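Local coordinates for protein fatty acid synthase 1, isoform A (PDB 6FN6) that probably carries out de novo synthesis of long-chain saturated fatty acids from acetyl-CoA and malonyl-CoA with NADPH, this chain holding its dehydratase, enoylreductase and ketoreductase region, at residues Ile725-Leu729 and Phe752-Gln756; Thr734-Gly740 and Asn759-Arg764; Phe768-Leu773 and Ala795-Cys799. All blocks are in the same frame, centred on the assembly; numbering follows the deposited sequence.

Contact 1 (Ile725-Leu729 and Phe752-Gln756); sequences ISVAL and FPKLQ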
# COMPACT_ATOMS: atom_id res chain seq x y z
N ILE A 725 -6.29 -24.68 9.45
CA ILE A 725 -5.31 -25.37 10.28
C ILE A 725 -5.30 -26.86 9.97
O ILE A 725 -4.24 -27.48 9.87
CB ILE A 725 -5.58 -25.12 11.78
CG1 ILE A 725 -5.44 -23.63 12.11
CG2 ILE A 725 -4.63 -25.94 12.65
CD1 ILE A 725 -6.00 -23.24 13.47
N SER A 726 -6.49 -27.44 9.82
CA SER A 726 -6.62 -28.86 9.56
C SER A 726 -5.95 -29.25 8.24
O SER A 726 -5.17 -30.19 8.19
CB SER A 726 -8.10 -29.26 9.53
OG SER A 726 -8.26 -30.65 9.32
N VAL A 727 -6.27 -28.52 7.18
CA VAL A 727 -5.72 -28.83 5.86
C VAL A 727 -4.22 -28.58 5.85
O VAL A 727 -3.45 -29.41 5.36
CB VAL A 727 -6.42 -28.01 4.76
CG1 VAL A 727 -5.82 -28.32 3.39
CG2 VAL A 727 -7.91 -28.29 4.75
N ALA A 728 -3.80 -27.44 6.40
CA ALA A 728 -2.38 -27.08 6.43
C ALA A 728 -1.57 -28.16 7.14
O ALA A 728 -0.59 -28.68 6.59
CB ALA A 728 -2.19 -25.74 7.11
N LEU A 729 -1.96 -28.49 8.37
CA LEU A 729 -1.27 -29.51 9.14
C LEU A 729 -1.27 -30.84 8.39
O LEU A 729 -0.34 -31.63 8.50
CB LEU A 729 -1.91 -29.68 10.52
CG LEU A 729 -1.71 -28.54 11.52
CD1 LEU A 729 -2.45 -28.84 12.82
CD2 LEU A 729 -0.23 -28.28 11.80
N PHE A 752 -6.02 -30.33 17.88
CA PHE A 752 -5.16 -30.58 16.72
C PHE A 752 -3.85 -31.35 16.97
O PHE A 752 -3.33 -31.36 18.09
CB PHE A 752 -4.81 -29.24 16.07
CG PHE A 752 -5.93 -28.65 15.27
CD1 PHE A 752 -6.28 -29.20 14.05
CD2 PHE A 752 -6.64 -27.56 15.73
CE1 PHE A 752 -7.30 -28.67 13.30
CE2 PHE A 752 -7.67 -27.02 14.99
CZ PHE A 752 -8.00 -27.58 13.77
N PRO A 753 -3.32 -32.00 15.91
CA PRO A 753 -2.07 -32.77 15.86
C PRO A 753 -0.79 -31.92 15.77
O PRO A 753 -0.50 -31.36 14.71
CB PRO A 753 -2.23 -33.62 14.59
CG PRO A 753 -3.14 -32.87 13.74
CD PRO A 753 -4.08 -32.15 14.65
N LYS A 754 -0.03 -31.84 16.86
CA LYS A 754 1.23 -31.11 16.89
C LYS A 754 1.03 -29.62 16.62
O LYS A 754 1.68 -29.06 15.73
CB LYS A 754 2.20 -31.67 15.84
CG LYS A 754 3.64 -31.15 15.97
CD LYS A 754 4.65 -32.03 15.23
CE LYS A 754 4.44 -31.96 13.72
NZ LYS A 754 5.48 -32.71 12.95
N LEU A 755 0.14 -28.99 17.36
CA LEU A 755 0.10 -27.53 17.42
C LEU A 755 0.89 -27.02 18.62
O LEU A 755 0.56 -27.34 19.77
CB LEU A 755 -1.34 -27.03 17.48
CG LEU A 755 -1.61 -25.64 16.90
CD1 LEU A 755 -1.16 -25.54 15.44
CD2 LEU A 755 -3.09 -25.30 17.02
N GLN A 756 1.94 -26.25 18.37
CA GLN A 756 2.82 -25.79 19.44
C GLN A 756 2.27 -24.55 20.14
O GLN A 756 1.86 -23.60 19.48
CB GLN A 756 4.22 -25.49 18.88
CG GLN A 756 4.87 -26.65 18.15
CD GLN A 756 5.23 -27.79 19.08
OE1 GLN A 756 5.61 -27.57 20.23
NE2 GLN A 756 5.11 -29.02 18.59
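Over one face of the Phe752 ring sits a single methyl group, Ile725 CG2, 3.7 Å from the ring centroid and 3° off the ring normal, a CH-pi contact over the ring centre. At the edge, in the ring plane, lies CD of the next residue in the chain, Pro753, while Leu729 CD1 and the backbone N of Ser726 come in obliquely. The setting is the Rossmann-type nucleotide-binding half of the enoylreductase: helix 719-731, which follows a glycine-rich turn that fits the GxGxxG pattern of Rossmann domains, is met by the loop from helix 742-751 to strand 760-762. Ile725 divides its branches between the loop and the sheet. With chi1 at -63°, CG1 lies beside the backbone N and carries CD1 to Thr737 of strand 734-739, which puts CG2 anti to that N, on the side where the ring sits. One helical turn on, Leu729 crosses Phe752 at about a right angle, and its CD1 packs 4.0 Å from Phe752 CD1, 4.1 Å from Pro753 CD and 3.7 Å from Pro753 O. Replaced by an alanine, Phe752 would probably leave Ile725 CG2 without its aromatic cover and open a gap between the helix and the loop. The side chains meet through carbon, and no hydrogen bond joins the segments. The Ser726 side chain adds its CB, 3.9 Å from Phe752 CE1, while OG is hydrogen-bonded to Ala862 O. Leu755, three residues past Phe752, completes the apolar patch, its CD1 lying 4.4 Å from Leu729 CD1.

Contact 2 (Thr734-Gly740 and Asn759-Arg764); sequences TVFTTVG and NIGNSR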
# COMPACT_ATOMS: atom_id res chain seq x y z
N THR A 734 4.32 -26.06 8.84
CA THR A 734 4.42 -25.53 10.19
C THR A 734 3.40 -24.40 10.33
O THR A 734 3.35 -23.48 9.51
CB THR A 734 5.84 -25.02 10.50
OG1 THR A 734 6.74 -26.13 10.55
CG2 THR A 734 5.88 -24.28 11.84
N VAL A 735 2.57 -24.48 11.37
CA VAL A 735 1.46 -23.56 11.52
C VAL A 735 1.65 -22.61 12.70
O VAL A 735 1.97 -23.02 13.81
CB VAL A 735 0.13 -24.33 11.66
CG1 VAL A 735 -1.01 -23.40 12.00
CG2 VAL A 735 -0.18 -25.09 10.38
N PHE A 736 1.46 -21.32 12.42
CA PHE A 736 1.32 -20.30 13.45
C PHE A 736 -0.13 -19.81 13.44
O PHE A 736 -0.75 -19.74 12.38
CB PHE A 736 2.29 -19.14 13.21
CG PHE A 736 3.74 -19.52 13.36
CD1 PHE A 736 4.37 -19.42 14.59
CD2 PHE A 736 4.46 -19.98 12.27
CE1 PHE A 736 5.70 -19.77 14.73
CE2 PHE A 736 5.80 -20.33 12.41
CZ PHE A 736 6.42 -20.23 13.64
N THR A 737 -0.68 -19.50 14.61
CA THR A 737 -2.05 -19.00 14.67
C THR A 737 -2.24 -17.95 15.76
O THR A 737 -1.34 -17.68 16.55
CB THR A 737 -3.07 -20.13 14.92
OG1 THR A 737 -2.79 -20.76 16.18
CG2 THR A 737 -3.03 -21.15 13.81
N THR A 738 -3.43 -17.36 15.77
CA THR A 738 -3.82 -16.40 16.79
C THR A 738 -5.23 -16.71 17.27
O THR A 738 -6.02 -17.33 16.55
CB THR A 738 -3.73 -14.96 16.27
OG1 THR A 738 -4.43 -14.85 15.02
CG2 THR A 738 -2.28 -14.55 16.08
N VAL A 739 -5.55 -16.29 18.49
CA VAL A 739 -6.86 -16.56 19.09
C VAL A 739 -7.37 -15.35 19.85
O VAL A 739 -6.59 -14.50 20.29
CB VAL A 739 -6.79 -17.78 20.02
CG1 VAL A 739 -6.54 -19.05 19.23
CG2 VAL A 739 -5.72 -17.59 21.09
N GLY A 740 -8.69 -15.26 19.97
CA GLY A 740 -9.33 -14.13 20.63
C GLY A 740 -9.38 -14.20 22.15
O GLY A 740 -9.60 -13.18 22.80
N ASN A 759 3.46 -21.36 19.11
CA ASN A 759 2.98 -20.86 17.83
C ASN A 759 1.59 -20.24 17.89
O ASN A 759 1.01 -19.93 16.84
CB ASN A 759 2.99 -22.00 16.81
CG ASN A 759 4.40 -22.39 16.39
OD1 ASN A 759 5.38 -21.92 16.96
ND2 ASN A 759 4.50 -23.27 15.39
N ILE A 760 1.05 -20.04 19.09
CA ILE A 760 -0.27 -19.41 19.23
C ILE A 760 -0.13 -18.00 19.80
O ILE A 760 0.19 -17.82 20.97
CB ILE A 760 -1.20 -20.25 20.12
CG1 ILE A 760 -1.33 -21.67 19.56
CG2 ILE A 760 -2.57 -19.58 20.24
CD1 ILE A 760 -2.22 -22.59 20.39
N GLY A 761 -0.42 -17.01 18.96
CA GLY A 761 -0.35 -15.62 19.38
C GLY A 761 -1.72 -15.07 19.74
O GLY A 761 -2.70 -15.81 19.82
N ASN A 762 -1.79 -13.76 19.95
CA ASN A 762 -3.03 -13.12 20.34
C ASN A 762 -3.55 -12.27 19.18
O ASN A 762 -2.81 -11.48 18.60
CB ASN A 762 -2.83 -12.27 21.59
CG ASN A 762 -4.09 -11.56 22.03
OD1 ASN A 762 -5.19 -11.87 21.57
ND2 ASN A 762 -3.94 -10.59 22.93
N SER A 763 -4.83 -12.46 18.85
CA SER A 763 -5.43 -11.77 17.71
C SER A 763 -5.99 -10.40 18.10
O SER A 763 -6.31 -9.59 17.23
CB SER A 763 -6.54 -12.63 17.10
OG SER A 763 -7.58 -12.88 18.03
N ARG A 764 -6.11 -10.14 19.40
CA ARG A 764 -6.65 -8.87 19.86
C ARG A 764 -5.69 -7.72 19.60
O ARG A 764 -6.10 -6.56 19.50
CB ARG A 764 -6.99 -8.92 21.35
CG ARG A 764 -8.29 -9.63 21.70
CD ARG A 764 -8.36 -9.95 23.19
NE ARG A 764 -7.44 -11.01 23.59
CZ ARG A 764 -7.31 -11.46 24.83
NH1 ARG A 764 -8.04 -10.94 25.81
NH2 ARG A 764 -6.45 -12.43 25.10
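Asn759 reaches back from the start of its segment to Val735 and Phe736, and each of its side-chain atoms has a neighbour there. CB stands 3.3 Å from Val735 O. CG passes 3.4 Å from Phe736 CE1, where the amide lies across the phenyl ring with the two planes 31° apart. OD1 lies by Phe736 CE1 and CD1. ND2, at the tip, is set over the ring face toward its rim and donates to Val735 O at 3.0 Å, from 43° above the carbonyl plane. The torsion chi1 of -72° makes this possible by holding CG beside the backbone N. Beyond the amide, a parallel ladder takes over. Thr737 N donates to Asn759 O at 2.8 Å, then Gly761 N to Thr737 O, Val739 N to Gly761 O and Ser763 N to Val739 O. Ile760 and Val739 share one face of the sheet and join through their CG2 atoms, 3.8 Å apart. Asn762 OD1 accepts from Arg764 N at 2.9 Å in an Asx turn and from Arg764 NE on the opposite face of its plane, steadying the guanidinium with one face over Gly740 O. On its other edge strand 734-739 makes backbone hydrogen bonds to strand 710-713, Phe736 with Ile711 and Ile713 among them. Strand 760-762 is outermost in the sheet, and helix 742-751, touched by Val739 and Ile760, links the pair: the beta-alpha-beta unit of a Rossmann fold.

Contact 3 (Phe768-Leu773 and Ala795-Cys799); sequences FEQLVL and ASIRC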
# COMPACT_ATOMS: atom_id res chain seq x y z
N PHE A 768 1.49 -10.72 17.96
CA PHE A 768 1.83 -11.92 17.20
C PHE A 768 2.99 -11.67 16.24
O PHE A 768 3.68 -12.61 15.83
CB PHE A 768 0.61 -12.44 16.44
CG PHE A 768 0.11 -11.51 15.38
CD1 PHE A 768 0.69 -11.49 14.12
CD2 PHE A 768 -0.95 -10.66 15.64
CE1 PHE A 768 0.22 -10.63 13.14
CE2 PHE A 768 -1.43 -9.80 14.66
CZ PHE A 768 -0.84 -9.78 13.41
N GLU A 769 3.21 -10.41 15.86
CA GLU A 769 4.31 -10.07 14.99
C GLU A 769 5.65 -10.43 15.63
O GLU A 769 6.49 -11.09 15.02
CB GLU A 769 4.28 -8.57 14.65
CG GLU A 769 5.38 -8.13 13.69
CD GLU A 769 5.37 -6.63 13.46
OE1 GLU A 769 4.31 -6.00 13.68
OE2 GLU A 769 6.42 -6.08 13.06
N GLN A 770 5.84 -10.01 16.88
CA GLN A 770 7.07 -10.30 17.60
C GLN A 770 7.22 -11.80 17.78
O GLN A 770 8.31 -12.35 17.61
CB GLN A 770 7.09 -9.60 18.96
CG GLN A 770 7.31 -8.10 18.90
CD GLN A 770 6.13 -7.36 18.31
OE1 GLN A 770 4.98 -7.60 18.68
NE2 GLN A 770 6.40 -6.46 17.38
N LEU A 771 6.12 -12.47 18.11
CA LEU A 771 6.12 -13.90 18.35
C LEU A 771 6.61 -14.67 17.13
O LEU A 771 7.47 -15.55 17.24
CB LEU A 771 4.72 -14.38 18.74
CG LEU A 771 4.53 -15.87 19.04
CD1 LEU A 771 3.42 -16.06 20.06
CD2 LEU A 771 4.23 -16.68 17.79
N VAL A 772 6.05 -14.35 15.97
CA VAL A 772 6.36 -15.06 14.74
C VAL A 772 7.80 -14.80 14.33
O VAL A 772 8.53 -15.73 13.98
CB VAL A 772 5.38 -14.67 13.62
CG1 VAL A 772 5.86 -15.21 12.27
CG2 VAL A 772 4.00 -15.18 13.94
N LEU A 773 8.21 -13.54 14.36
CA LEU A 773 9.57 -13.17 13.98
C LEU A 773 10.57 -13.83 14.92
O LEU A 773 11.66 -14.23 14.51
CB LEU A 773 9.74 -11.65 13.99
CG LEU A 773 8.95 -10.87 12.94
CD1 LEU A 773 9.16 -9.37 13.11
CD2 LEU A 773 9.33 -11.29 11.52
N ALA A 795 0.93 -5.44 10.27
CA ALA A 795 1.77 -6.25 11.15
C ALA A 795 1.92 -7.65 10.56
O ALA A 795 2.98 -8.27 10.68
CB ALA A 795 1.18 -6.32 12.55
N SER A 796 0.86 -8.13 9.92
CA SER A 796 0.88 -9.45 9.29
C SER A 796 1.78 -9.42 8.06
O SER A 796 2.40 -10.42 7.71
CB SER A 796 -0.53 -9.88 8.90
OG SER A 796 -1.40 -9.91 10.02
N ILE A 797 1.83 -8.27 7.39
CA ILE A 797 2.70 -8.08 6.24
C ILE A 797 4.15 -8.24 6.68
O ILE A 797 4.95 -8.89 6.01
CB ILE A 797 2.45 -6.70 5.59
CG1 ILE A 797 1.10 -6.69 4.87
CG2 ILE A 797 3.59 -6.32 4.64
CD1 ILE A 797 1.06 -7.52 3.60
N ARG A 798 4.49 -7.64 7.82
CA ARG A 798 5.85 -7.69 8.34
C ARG A 798 6.25 -9.12 8.71
O ARG A 798 7.43 -9.41 8.89
CB ARG A 798 5.99 -6.78 9.56
CG ARG A 798 5.74 -5.30 9.26
CD ARG A 798 5.88 -4.45 10.51
NE ARG A 798 5.01 -3.27 10.48
CZ ARG A 798 3.98 -3.05 11.29
NH1 ARG A 798 3.65 -3.92 12.24
NH2 ARG A 798 3.27 -1.93 11.16
N CYS A 799 5.27 -10.01 8.83
CA CYS A 799 5.55 -11.41 9.14
C CYS A 799 5.92 -12.21 7.89
O CYS A 799 6.37 -13.35 7.98
CB CYS A 799 4.34 -12.07 9.81
SG CYS A 799 4.05 -11.54 11.51
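Glu769 of helix 768-775 and Arg798, close to the end of helix 791-797, cross obliquely, their carboxylate and guanidinium planes 32° apart. Arg798 NH1 donates to Glu769 OE1 at 2.6 Å, meeting the oxygen on its syn side while keeping it near the guanidinium plane. The salt bridge uses one nitrogen and one oxygen and is bent rather than straight, the donor tilted from the carboxylate plane; the other carboxylate oxygen, OE2, lies alongside the aliphatic part of the arginine, near CD and CB. Glu769 gets there by an extended chain, with CG anti to the backbone N (chi1 -178°), which carries OE1 past Ala795 CB. The arginine's NH2 has a further, weak and long ion pair with Glu197 of the second subunit. Beneath the charges, Cys799 packs against helix 768-775. Its SG lies 3.8 Å from Glu769 CA and 4.0 Å from Val772 CB, and it makes a sulfur-aromatic contact at the edge of the Phe768 ring, 5.3 Å from the centroid and 76° off the normal. The far end of that ring, CZ, rests 4.1 Å from Ala795 CB. Ser796 OG also stands obliquely by CZ, but its bonds go to Lys792 O and to His714 NE2, and the His714 ring packs edge-to-face with Phe768. Leu773 CD2 lies 3.7 Å from Arg798 O. Such packing joins two successive crossovers of a Rossmann domain: helix 768-775 leads from strand 760-762 to strand 781-786, and helix 791-797 from there to strand 804-808.

How the contacts relate
The contacts form layers through one Rossmann domain, the sheet pairing of contact 2 in the middle. Contact 1 packs against one side of it: Leu729 CD2 lies 3.5 Å from Val735 CG2, and the centres of contacts 1 and 2 are 12 Å apart. Contact 3 joins from the other side, where Phe768 CB lies 3.6 Å from Thr738 CG2, centres 10 Å apart. Contacts 1 and 3 do not touch, their nearest atoms being about 8 Å apart. In sequence, contacts 1 and 2 interleave; contact 3 follows. All lie away from the predicted dehydratase residues, but the side chains of Ile725 and Thr737 touch the glycine-rich turn, which probably meets the dinucleotide, as is usual in Rossmann domains.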